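Local structure of ChrR-like cupin domain-containing protein (Ralstonia eutropha, 3CJX) at residues C119-T124 with L130-A135; P19-L24 with D143-E148. The protein is of unknown function but has a cupin-like fold, a beta-barrel type that in many relatives binds a metal ion. All blocks are in the same frame, centred on the assembly; numbering follows the deposited sequence.

Contact 1: C119-T124 with L130-A135; sequences CNVNFT and LGLSDA
Leu132 reaches across to Val121 and Cys119 because its CG stands anti to the carbonyl carbon (chi1 -86°) with an extended chi2, while Cys119 SG, turned anti to its own backbone N at 173°, swings to meet it. Leu132 CD2 is the shared point, lying 3.2 Å from Val121 CG2 and 3.4 Å from Cys119 SG. The side chains of Val121 and Leu132 run alongside each other and point the same way, as expected of a non-hydrogen-bonded antiparallel pair.

The backbones confirm the register. Asn120 and Ser133 form a hydrogen-bonded pair, but its two bonds differ: Ser133 N to Asn120 O is 2.7 Å, whereas Asn120 N approaches Ser133 O at 3.1 Å from well above the plane of the Ser133 carbonyl. Asn122 N meets Gly131 O at 2.7 Å, and Asn122 O accepts Leu130 N. Leu130 and Gly131 thus both face Asn122, the definition of a classic beta bulge.

On the sheet face of Asn122 and Ser133, Asn122 ND2 makes a weak hydrogen bond to Ser133 OG (3.3 Å), and the stronger partner of this amide is His59, whose ND1 is hydrogen-bonded to Asn122 OD1. At the turn end, Thr124 CG2 touches Leu130 CD2 at 3.8 Å, the two side chains crossing at about a right angle.

The strand axes pass 4.7 Å apart at 165°, so the strands are antiparallel, and the short link between them makes them a hairpin. Strand 129-133 is the outermost strand of its sheet within the chain; strand 120-123 is bonded on its other edge to strand 58-61, and Asp134, at the N-cap of helix 135-148, accepts Val137 N with OD1.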
loop_
_atom_site.group_PDB
_atom_site.type_symbol
_atom_site.label_atom_id
_atom_site.label_comp_id
_atom_site.label_asym_id
_atom_site.label_seq_id
_atom_site.Cartn_x
_atom_site.Cartn_y
_atom_site.Cartn_z
ATOM N N CYS A 119 1.963 -10.143 5.254
ATOM C CA CYS A 119 1.566 -10.370 3.906
ATOM C C CYS A 119 0.051 -10.249 3.723
ATOM O O CYS A 119 -0.723 -10.247 4.688
ATOM C CB CYS A 119 2.083 -11.760 3.562
ATOM S SG CYS A 119 1.594 -12.390 2.063
ATOM N N ASN A 120 -0.341 -10.125 2.468
ATOM C CA ASN A 120 -1.752 -10.055 2.148
ATOM C C ASN A 120 -2.115 -11.286 1.354
ATOM O O ASN A 120 -1.448 -11.665 0.402
ATOM C CB ASN A 120 -2.135 -8.741 1.446
ATOM C CG ASN A 120 -2.262 -7.566 2.427
ATOM O OD1 ASN A 120 -1.963 -7.699 3.615
ATOM N ND2 ASN A 120 -2.723 -6.425 1.933
ATOM N N VAL A 121 -3.146 -11.982 1.830
ATOM C CA VAL A 121 -3.609 -13.183 1.143
ATOM C C VAL A 121 -4.948 -12.736 0.591
ATOM O O VAL A 121 -5.811 -12.283 1.341
ATOM C CB VAL A 121 -3.734 -14.425 2.062
ATOM C CG1 VAL A 121 -4.072 -15.660 1.232
ATOM C CG2 VAL A 121 -2.455 -14.632 2.818
ATOM N N ASN A 122 -5.102 -12.869 -0.722
ATOM C CA ASN A 122 -6.278 -12.366 -1.442
ATOM C C ASN A 122 -7.322 -13.418 -1.746
ATOM O O ASN A 122 -6.999 -14.488 -2.270
ATOM C CB ASN A 122 -5.808 -11.702 -2.741
ATOM C CG ASN A 122 -4.813 -10.559 -2.484
ATOM O OD1 ASN A 122 -5.016 -9.733 -1.594
ATOM N ND2 ASN A 122 -3.730 -10.524 -3.249
ATOM N N PHE A 123 -8.575 -13.107 -1.411
ATOM C CA PHE A 123 -9.695 -13.998 -1.661
ATOM C C PHE A 123 -10.850 -13.241 -2.312
ATOM O O PHE A 123 -10.876 -12.019 -2.301
ATOM C CB PHE A 123 -10.216 -14.606 -0.362
ATOM C CG PHE A 123 -9.223 -15.451 0.386
ATOM C CD1 PHE A 123 -9.145 -16.800 0.170
ATOM C CD2 PHE A 123 -8.429 -14.900 1.360
ATOM C CE1 PHE A 123 -8.259 -17.586 0.882
ATOM C CE2 PHE A 123 -7.546 -15.672 2.071
ATOM C CZ PHE A 123 -7.463 -17.026 1.831
ATOM N N THR A 124 -11.777 -13.994 -2.902
ATOM C CA THR A 124 -13.037 -13.473 -3.443
ATOM C C THR A 124 -14.005 -13.465 -2.264
ATOM O O THR A 124 -13.716 -14.073 -1.230
ATOM C CB THR A 124 -13.620 -14.397 -4.524
ATOM O OG1 THR A 124 -13.660 -15.738 -4.026
ATOM C CG2 THR A 124 -12.758 -14.391 -5.763
ATOM N N LEU A 130 -7.171 -16.079 -4.448
ATOM C CA LEU A 130 -6.759 -15.407 -5.686
ATOM C C LEU A 130 -5.223 -15.290 -5.831
ATOM O O LEU A 130 -4.683 -15.453 -6.932
ATOM C CB LEU A 130 -7.349 -13.993 -5.752
ATOM C CG LEU A 130 -8.843 -13.786 -5.990
ATOM C CD1 LEU A 130 -9.168 -12.298 -5.851
ATOM C CD2 LEU A 130 -9.290 -14.302 -7.353
ATOM N N GLY A 131 -4.542 -14.974 -4.726
ATOM C CA GLY A 131 -3.084 -14.827 -4.697
ATOM C C GLY A 131 -2.556 -14.192 -3.410
ATOM O O GLY A 131 -3.314 -13.835 -2.506
ATOM N N LEU A 132 -1.237 -14.064 -3.341
ATOM C CA LEU A 132 -0.535 -13.486 -2.200
ATOM C C LEU A 132 0.075 -12.189 -2.638
ATOM O O LEU A 132 0.457 -12.052 -3.782
ATOM C CB LEU A 132 0.617 -14.410 -1.741
ATOM C CG LEU A 132 0.282 -15.522 -0.763
ATOM C CD1 LEU A 132 1.474 -16.446 -0.551
ATOM C CD2 LEU A 132 -0.166 -14.910 0.541
ATOM N N SER A 133 0.187 -11.239 -1.732
ATOM C CA SER A 133 0.916 -10.012 -2.020
ATOM C C SER A 133 1.812 -9.646 -0.828
ATOM O O SER A 133 1.357 -8.977 0.089
ATOM C CB SER A 133 -0.034 -8.851 -2.343
ATOM O OG SER A 133 -0.768 -9.058 -3.544
ATOM N N ASP A 134 3.061 -10.116 -0.811
ATOM C CA ASP A 134 4.008 -9.716 0.258
ATOM C C ASP A 134 4.887 -8.564 -0.244
ATOM O O ASP A 134 4.820 -8.191 -1.426
ATOM C CB ASP A 134 4.883 -10.882 0.750
ATOM C CG ASP A 134 5.709 -11.509 -0.357
ATOM O OD1 ASP A 134 5.580 -11.078 -1.529
ATOM O OD2 ASP A 134 6.477 -12.453 -0.052
ATOM N N ALA A 135 5.695 -8.012 0.664
ATOM C CA ALA A 135 6.603 -6.908 0.355
ATOM C C ALA A 135 7.455 -7.215 -0.885
ATOM O O ALA A 135 7.680 -6.360 -1.752
ATOM C CB ALA A 135 7.481 -6.613 1.557
#

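Contact 2: P19-L24 with D143-E148; sequences PFLKAL and DRAIRE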
loop_
_atom_site.group_PDB
_atom_site.type_symbol
_atom_site.label_atom_id
_atom_site.label_comp_id
_atom_site.label_asym_id
_atom_site.label_seq_id
_atom_site.Cartn_x
_atom_site.Cartn_y
_atom_site.Cartn_z
ATOM N N PRO A 19 5.732 11.613 -10.254
ATOM C CA PRO A 19 4.372 11.098 -10.302
ATOM C C PRO A 19 4.271 9.726 -9.669
ATOM O O PRO A 19 5.261 9.015 -9.595
ATOM C CB PRO A 19 4.078 11.003 -11.801
ATOM C CG PRO A 19 5.379 10.923 -12.463
ATOM C CD PRO A 19 6.382 11.592 -11.574
ATOM N N PHE A 20 3.079 9.369 -9.200
ATOM C CA PHE A 20 2.853 8.051 -8.615
ATOM C C PHE A 20 2.998 6.977 -9.692
ATOM O O PHE A 20 2.822 7.232 -10.884
ATOM C CB PHE A 20 1.456 7.950 -7.986
ATOM C CG PHE A 20 1.345 8.531 -6.595
ATOM C CD1 PHE A 20 1.881 9.767 -6.277
ATOM C CD2 PHE A 20 0.631 7.854 -5.612
ATOM C CE1 PHE A 20 1.743 10.289 -4.990
ATOM C CE2 PHE A 20 0.488 8.377 -4.329
ATOM C CZ PHE A 20 1.043 9.599 -4.025
ATOM N N LEU A 21 3.356 5.777 -9.251
ATOM C CA LEU A 21 3.426 4.631 -10.135
ATOM C C LEU A 21 1.963 4.268 -10.392
ATOM O O LEU A 21 1.180 4.148 -9.451
ATOM C CB LEU A 21 4.178 3.485 -9.454
ATOM C CG LEU A 21 5.618 3.805 -9.045
ATOM C CD1 LEU A 21 6.259 2.627 -8.315
ATOM C CD2 LEU A 21 6.413 4.200 -10.293
ATOM N N LYS A 22 1.582 4.116 -11.652
ATOM C CA LYS A 22 0.184 3.874 -11.996
ATOM C C LYS A 22 -0.230 2.410 -12.113
ATOM O O LYS A 22 0.559 1.556 -12.516
ATOM C CB LYS A 22 -0.171 4.638 -13.265
ATOM C CG LYS A 22 0.220 6.129 -13.160
ATOM C CD LYS A 22 -0.799 7.040 -13.794
ATOM C CE LYS A 22 -0.697 8.531 -13.367
ATOM N NZ LYS A 22 0.577 9.004 -12.722
ATOM N N ALA A 23 -1.463 2.129 -11.690
ATOM C CA ALA A 23 -2.068 0.811 -11.820
ATOM C C ALA A 23 -1.288 -0.343 -11.219
ATOM O O ALA A 23 -0.885 -1.247 -11.942
ATOM C CB ALA A 23 -2.339 0.530 -13.301
ATOM N N LEU A 24 -1.093 -0.322 -9.906
ATOM C CA LEU A 24 -0.390 -1.407 -9.196
ATOM C C LEU A 24 -0.898 -2.786 -9.602
ATOM O O LEU A 24 -2.116 -3.034 -9.607
ATOM C CB LEU A 24 -0.561 -1.263 -7.682
ATOM C CG LEU A 24 0.152 -2.293 -6.782
ATOM C CD1 LEU A 24 1.659 -2.192 -6.995
ATOM C CD2 LEU A 24 -0.217 -2.069 -5.297
ATOM N N ASP A 143 9.610 -2.023 -8.946
ATOM C CA ASP A 143 10.852 -1.892 -9.715
ATOM C C ASP A 143 10.585 -2.013 -11.209
ATOM O O ASP A 143 11.233 -1.341 -12.003
ATOM C CB ASP A 143 11.898 -2.913 -9.256
ATOM C CG ASP A 143 12.437 -2.620 -7.860
ATOM O OD1 ASP A 143 12.496 -1.424 -7.476
ATOM O OD2 ASP A 143 12.829 -3.596 -7.158
ATOM N N ARG A 144 9.629 -2.861 -11.582
ATOM C CA ARG A 144 9.225 -3.006 -12.983
ATOM C C ARG A 144 8.465 -1.766 -13.430
ATOM O O ARG A 144 8.632 -1.308 -14.565
ATOM C CB ARG A 144 8.371 -4.283 -13.196
ATOM C CG ARG A 144 7.327 -4.252 -14.387
ATOM C CD ARG A 144 6.680 -5.639 -14.711
ATOM N NE ARG A 144 6.471 -6.457 -13.505
ATOM C CZ ARG A 144 7.320 -7.384 -13.028
ATOM N NH1 ARG A 144 8.468 -7.682 -13.654
ATOM N NH2 ARG A 144 7.016 -8.038 -11.902
ATOM N N ALA A 145 7.623 -1.231 -12.544
ATOM C CA ALA A 145 6.816 -0.054 -12.876
ATOM C C ALA A 145 7.706 1.165 -13.098
ATOM O O ALA A 145 7.447 1.965 -13.993
ATOM C CB ALA A 145 5.782 0.208 -11.792
ATOM N N ILE A 146 8.751 1.290 -12.277
ATOM C CA ILE A 146 9.702 2.394 -12.388
ATOM C C ILE A 146 10.364 2.383 -13.760
ATOM O O ILE A 146 10.502 3.433 -14.383
ATOM C CB ILE A 146 10.769 2.348 -11.264
ATOM C CG1 ILE A 146 10.135 2.727 -9.914
ATOM C CG2 ILE A 146 11.907 3.319 -11.549
ATOM C CD1 ILE A 146 11.084 2.586 -8.702
ATOM N N ARG A 147 10.761 1.196 -14.224
ATOM C CA ARG A 147 11.351 1.034 -15.564
ATOM C C ARG A 147 10.293 1.279 -16.636
ATOM O O ARG A 147 10.431 2.221 -17.407
ATOM C CB ARG A 147 11.983 -0.355 -15.765
ATOM N N GLU A 148 9.235 0.460 -16.659
ATOM C CA GLU A 148 8.162 0.570 -17.681
ATOM C C GLU A 148 7.541 1.972 -17.842
ATOM O O GLU A 148 7.274 2.393 -18.964
ATOM C CB GLU A 148 7.038 -0.474 -17.469
ATOM C CG GLU A 148 7.326 -1.871 -18.012
#
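Leu21 lies opposite Ala145 with their CA atoms 6.4 Å apart, an irregular segment running beside a helix, and no hydrogen bond joins the two backbones. Contact is therefore purely apolar and rests on three side chains, with only 136 Å² buried between the segments.

Leu21 supplies both methyls. Its CG is anti to the carbonyl carbon (chi1 -60°) and chi2 is extended, which directs the branched end at the helix. Leu21 CD2 comes to 4.0 Å from Ile146 CG1, and Leu21 CD1 to 4.3 Å from Ala145 CB. Ile146 is met at its CG1 methylene, with the two side chains inclined to one another, while the neighbouring Ala145 offers its methyl, pointing toward the loop. These are ordinary van der Waals separations.

Further side chains enclose the leucine: Trp141 and Val142 of the same helix, Pro34 of strand 30-38 and Asn151. Its backbone pairs with Ile32, so the residue that meets the helix is also tied to that strand. Polar bonds flank the apolar patch, with Asn151 ND2 donating to Pro19 O and Gln149 NE2 to Lys22 O.

Leu21 and Ala145 are both buried, so the loop's leucine packs between strand 30-38 and helix 135-148: an N-terminal segment and a helix late in the chain come together beside the mixed sheet that contains strand 30-38 in this cupin-like fold.

How the contacts relate
From the N terminus, residues 19-24 come first, just before strand 30-38, and meet their partner only at helix 135-148, so contact 2 closes a loop of 118 residues that holds most of the strands. Contact 1 lies nested inside it, closing a short turn of five residues between 119-124 and 130-135. The two are joined directly in sequence, since strand 129-133 leads into helix 135-148, whose far end carries contact 2. Their centres lie 20 Å apart and their nearest atoms about 7 Å, without touching. Contact 1 completes one sheet at its edge; contact 2 fastens the helix beside the other sheet.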